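Long-range contact in neuraminidase (Influenza A virus, PDB 4GDI), which is the neuraminidase-like surface glycoprotein of a bat virus, predicted to remove terminal sialic acid from glycoconjugates, although its putative active site has diverged: residues Q234-A242 against I296-G304. Numbering follows the deposited sequence.
Sequences QIVEPCNGA and IPNGIESEG. With FUC (alpha-L-fucopyranose), chain G.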
loop_
_atom_site.group_PDB
_atom_site.type_symbol
_atom_site.label_atom_id
_atom_site.label_comp_id
_atom_site.label_asym_id
_atom_site.label_seq_id
_atom_site.Cartn_x
_atom_site.Cartn_y
_atom_site.Cartn_z
ATOM N N GLN A 234 13.906 -18.193 38.590
ATOM C CA GLN A 234 14.674 -17.571 39.650
ATOM C C GLN A 234 14.654 -16.064 39.408
ATOM O O GLN A 234 14.735 -15.599 38.270
ATOM C CB GLN A 234 16.109 -18.118 39.722
ATOM C CG GLN A 234 17.133 -17.414 38.852
ATOM C CD GLN A 234 18.581 -17.826 39.155
ATOM O OE1 GLN A 234 19.372 -18.074 38.233
ATOM N NE2 GLN A 234 18.937 -17.881 40.440
ATOM N N ILE A 235 14.511 -15.296 40.476
ATOM C CA ILE A 235 14.647 -13.856 40.364
ATOM C C ILE A 235 16.003 -13.497 40.951
ATOM O O ILE A 235 16.367 -13.994 42.009
ATOM C CB ILE A 235 13.494 -13.126 41.071
ATOM C CG1 ILE A 235 12.197 -13.379 40.298
ATOM C CG2 ILE A 235 13.775 -11.637 41.163
ATOM C CD1 ILE A 235 10.956 -12.866 40.985
ATOM N N VAL A 236 16.743 -12.648 40.241
ATOM C CA VAL A 236 18.124 -12.319 40.575
ATOM C C VAL A 236 18.348 -10.798 40.650
ATOM O O VAL A 236 17.687 -10.023 39.949
ATOM C CB VAL A 236 19.046 -12.932 39.507
ATOM C CG1 VAL A 236 20.354 -12.199 39.426
ATOM C CG2 VAL A 236 19.253 -14.418 39.797
ATOM N N GLU A 237 19.282 -10.383 41.497
ATOM C CA GLU A 237 19.671 -8.978 41.635
ATOM C C GLU A 237 21.066 -8.751 41.039
ATOM O O GLU A 237 21.984 -9.531 41.287
ATOM C CB GLU A 237 19.691 -8.588 43.123
ATOM C CG GLU A 237 19.926 -7.107 43.354
ATOM C CD GLU A 237 18.704 -6.253 43.068
ATOM O OE1 GLU A 237 17.638 -6.822 42.724
ATOM O OE2 GLU A 237 18.815 -5.010 43.200
ATOM N N PRO A 238 21.233 -7.701 40.221
ATOM C CA PRO A 238 22.594 -7.421 39.744
ATOM C C PRO A 238 23.567 -7.227 40.913
ATOM O O PRO A 238 23.197 -6.655 41.935
ATOM C CB PRO A 238 22.427 -6.127 38.953
ATOM C CG PRO A 238 20.993 -6.208 38.429
ATOM C CD PRO A 238 20.232 -6.830 39.591
ATOM N N CYS A 239 24.785 -7.730 40.775
ATOM C CA CYS A 239 25.723 -7.719 41.888
ATOM C C CYS A 239 26.846 -6.723 41.641
ATOM O O CYS A 239 27.853 -6.735 42.341
ATOM C CB CYS A 239 26.278 -9.133 42.132
ATOM S SG CYS A 239 25.013 -10.336 42.608
ATOM N N ASN A 240 26.678 -5.854 40.648
ATOM C CA ASN A 240 27.655 -4.803 40.414
ATOM C C ASN A 240 27.309 -3.616 41.306
ATOM O O ASN A 240 26.495 -3.750 42.224
ATOM C CB ASN A 240 27.718 -4.431 38.932
ATOM C CG ASN A 240 26.396 -3.865 38.405
ATOM O OD1 ASN A 240 25.331 -4.084 38.988
ATOM N ND2 ASN A 240 26.465 -3.149 37.288
ATOM N N GLY A 241 27.930 -2.466 41.057
ATOM C CA GLY A 241 27.692 -1.287 41.877
ATOM C C GLY A 241 27.189 -0.117 41.052
ATOM O O GLY A 241 27.245 1.025 41.492
ATOM N N ALA A 242 26.678 -0.409 39.857
ATOM C CA ALA A 242 26.175 0.634 38.971
ATOM C C ALA A 242 24.703 0.386 38.654
ATOM O O ALA A 242 24.391 -0.365 37.729
ATOM C CB ALA A 242 26.984 0.652 37.705
ATOM N N ILE A 296 30.104 -6.561 30.741
ATOM C CA ILE A 296 30.621 -7.152 31.966
ATOM C C ILE A 296 30.903 -8.622 31.699
ATOM O O ILE A 296 29.998 -9.450 31.782
ATOM C CB ILE A 296 29.607 -7.062 33.125
ATOM C CG1 ILE A 296 29.201 -5.616 33.394
ATOM C CG2 ILE A 296 30.193 -7.652 34.395
ATOM C CD1 ILE A 296 28.116 -5.494 34.469
ATOM N N PRO A 297 32.162 -8.947 31.355
ATOM C CA PRO A 297 32.567 -10.293 30.935
ATOM C C PRO A 297 32.170 -11.419 31.882
ATOM O O PRO A 297 31.848 -12.518 31.422
ATOM C CB PRO A 297 34.093 -10.172 30.843
ATOM C CG PRO A 297 34.288 -8.776 30.384
ATOM C CD PRO A 297 33.267 -7.982 31.184
ATOM N N ASN A 298 32.172 -11.170 33.182
ATOM C CA ASN A 298 31.900 -12.260 34.114
ATOM C C ASN A 298 30.434 -12.405 34.497
ATOM O O ASN A 298 30.083 -13.253 35.316
ATOM C CB ASN A 298 32.802 -12.138 35.343
ATOM C CG ASN A 298 34.273 -12.401 35.003
ATOM O OD1 ASN A 298 34.575 -13.073 34.024
ATOM N ND2 ASN A 298 35.177 -11.872 35.806
ATOM N N GLY A 299 29.576 -11.592 33.885
ATOM C CA GLY A 299 28.139 -11.735 34.052
ATOM C C GLY A 299 27.577 -10.810 35.109
ATOM O O GLY A 299 28.319 -10.229 35.904
ATOM N N ILE A 300 26.253 -10.690 35.129
ATOM C CA ILE A 300 25.605 -9.687 35.955
ATOM C C ILE A 300 25.656 -10.021 37.444
ATOM O O ILE A 300 25.394 -9.162 38.295
ATOM C CB ILE A 300 24.139 -9.463 35.514
ATOM C CG1 ILE A 300 23.637 -8.120 36.039
ATOM C CG2 ILE A 300 23.238 -10.604 35.983
ATOM C CD1 ILE A 300 24.422 -6.913 35.499
ATOM N N GLU A 301 25.978 -11.265 37.780
ATOM C CA GLU A 301 26.123 -11.616 39.186
ATOM C C GLU A 301 27.575 -11.590 39.662
ATOM O O GLU A 301 27.872 -12.055 40.755
ATOM C CB GLU A 301 25.513 -12.979 39.461
ATOM C CG GLU A 301 24.010 -13.024 39.257
ATOM C CD GLU A 301 23.449 -14.413 39.457
ATOM O OE1 GLU A 301 23.611 -15.256 38.543
ATOM O OE2 GLU A 301 22.857 -14.653 40.528
ATOM N N SER A 302 28.473 -11.051 38.850
ATOM C CA SER A 302 29.852 -10.837 39.285
ATOM C C SER A 302 30.021 -9.458 39.903
ATOM O O SER A 302 29.050 -8.725 40.086
ATOM C CB SER A 302 30.795 -10.948 38.098
ATOM O OG SER A 302 30.587 -9.880 37.200
ATOM N N GLU A 303 31.270 -9.105 40.197
ATOM C CA GLU A 303 31.595 -7.798 40.751
ATOM C C GLU A 303 31.210 -6.674 39.802
ATOM O O GLU A 303 31.001 -5.536 40.231
ATOM C CB GLU A 303 33.098 -7.715 41.048
ATOM C CG GLU A 303 33.448 -7.809 42.515
ATOM C CD GLU A 303 34.945 -7.956 42.744
ATOM O OE1 GLU A 303 35.731 -7.410 41.936
ATOM O OE2 GLU A 303 35.330 -8.625 43.728
ATOM N N GLY A 304 31.159 -6.983 38.511
ATOM C CA GLY A 304 30.662 -6.041 37.527
ATOM C C GLY A 304 31.738 -5.281 36.786
ATOM O O GLY A 304 31.467 -4.239 36.197
HETATM C C1 FUC G . 14.312 -12.921 47.853
HETATM C C2 FUC G . 15.286 -13.785 47.063
HETATM C C3 FUC G . 14.503 -14.540 45.997
HETATM C C4 FUC G . 13.833 -13.508 45.103
HETATM C C5 FUC G . 12.921 -12.610 45.939
HETATM C C6 FUC G . 12.286 -11.518 45.076
HETATM O O2 FUC G . 15.892 -14.695 47.946
HETATM O O3 FUC G . 15.351 -15.367 45.239
HETATM O O4 FUC G . 14.840 -12.725 44.501
HETATM O O5 FUC G . 13.668 -12.009 46.984
HETATM O O HOH W 1 29.226 -2.593 36.338
#
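Cys239 N donates to Ile300 O over 2.9 Å, nearly straight at 169°, the one direct hydrogen bond between the chain leaving strand 233-236 and the turns of 296-304. Beside it the Pro238 ring and the Ile300 side chain lie alongside each other and point the same way, with Pro238 CB 3.7 Å from Ile300 CG1. Ile300 gets there by setting CG1 anti to its backbone N (chi1 -161°). Cys239 presses CB against the carbonyls of Glu301 and Ser302, while its SG, beside Glu301 CA and O, is tied by a disulfide to Cys256. Glu301 CB points broadly away from 234-242 yet still touches Cys239 SG; the extended chain crosses Val236 at about a right angle and rests CG on Val236 CG1 and OE2 against both methyls, while OE1 is taken by a salt bridge to Arg226 of the adjoining strand 224-228. At the far end Asn240 CB packs on Gly304 CA at 3.6 Å, and a water links Asn240 ND2 (3.0 Å) to Gly304 O. Gly299 O accepts from both Ser302 N and Ser302 OG (2.6 Å, in the carbonyl plane), and Ser302 OG in turn accepts a bent bond from Gly304 N (139°). Away from these turns, Ile235 O accepts from O4 of a glycan fucose. The contact packs the end of an outermost strand of a four-stranded antiparallel blade, and the loop that leaves it, against two successive type I turns that share Gly299, the second followed by an ST turn at Ser302, in a neuraminidase beta-propeller.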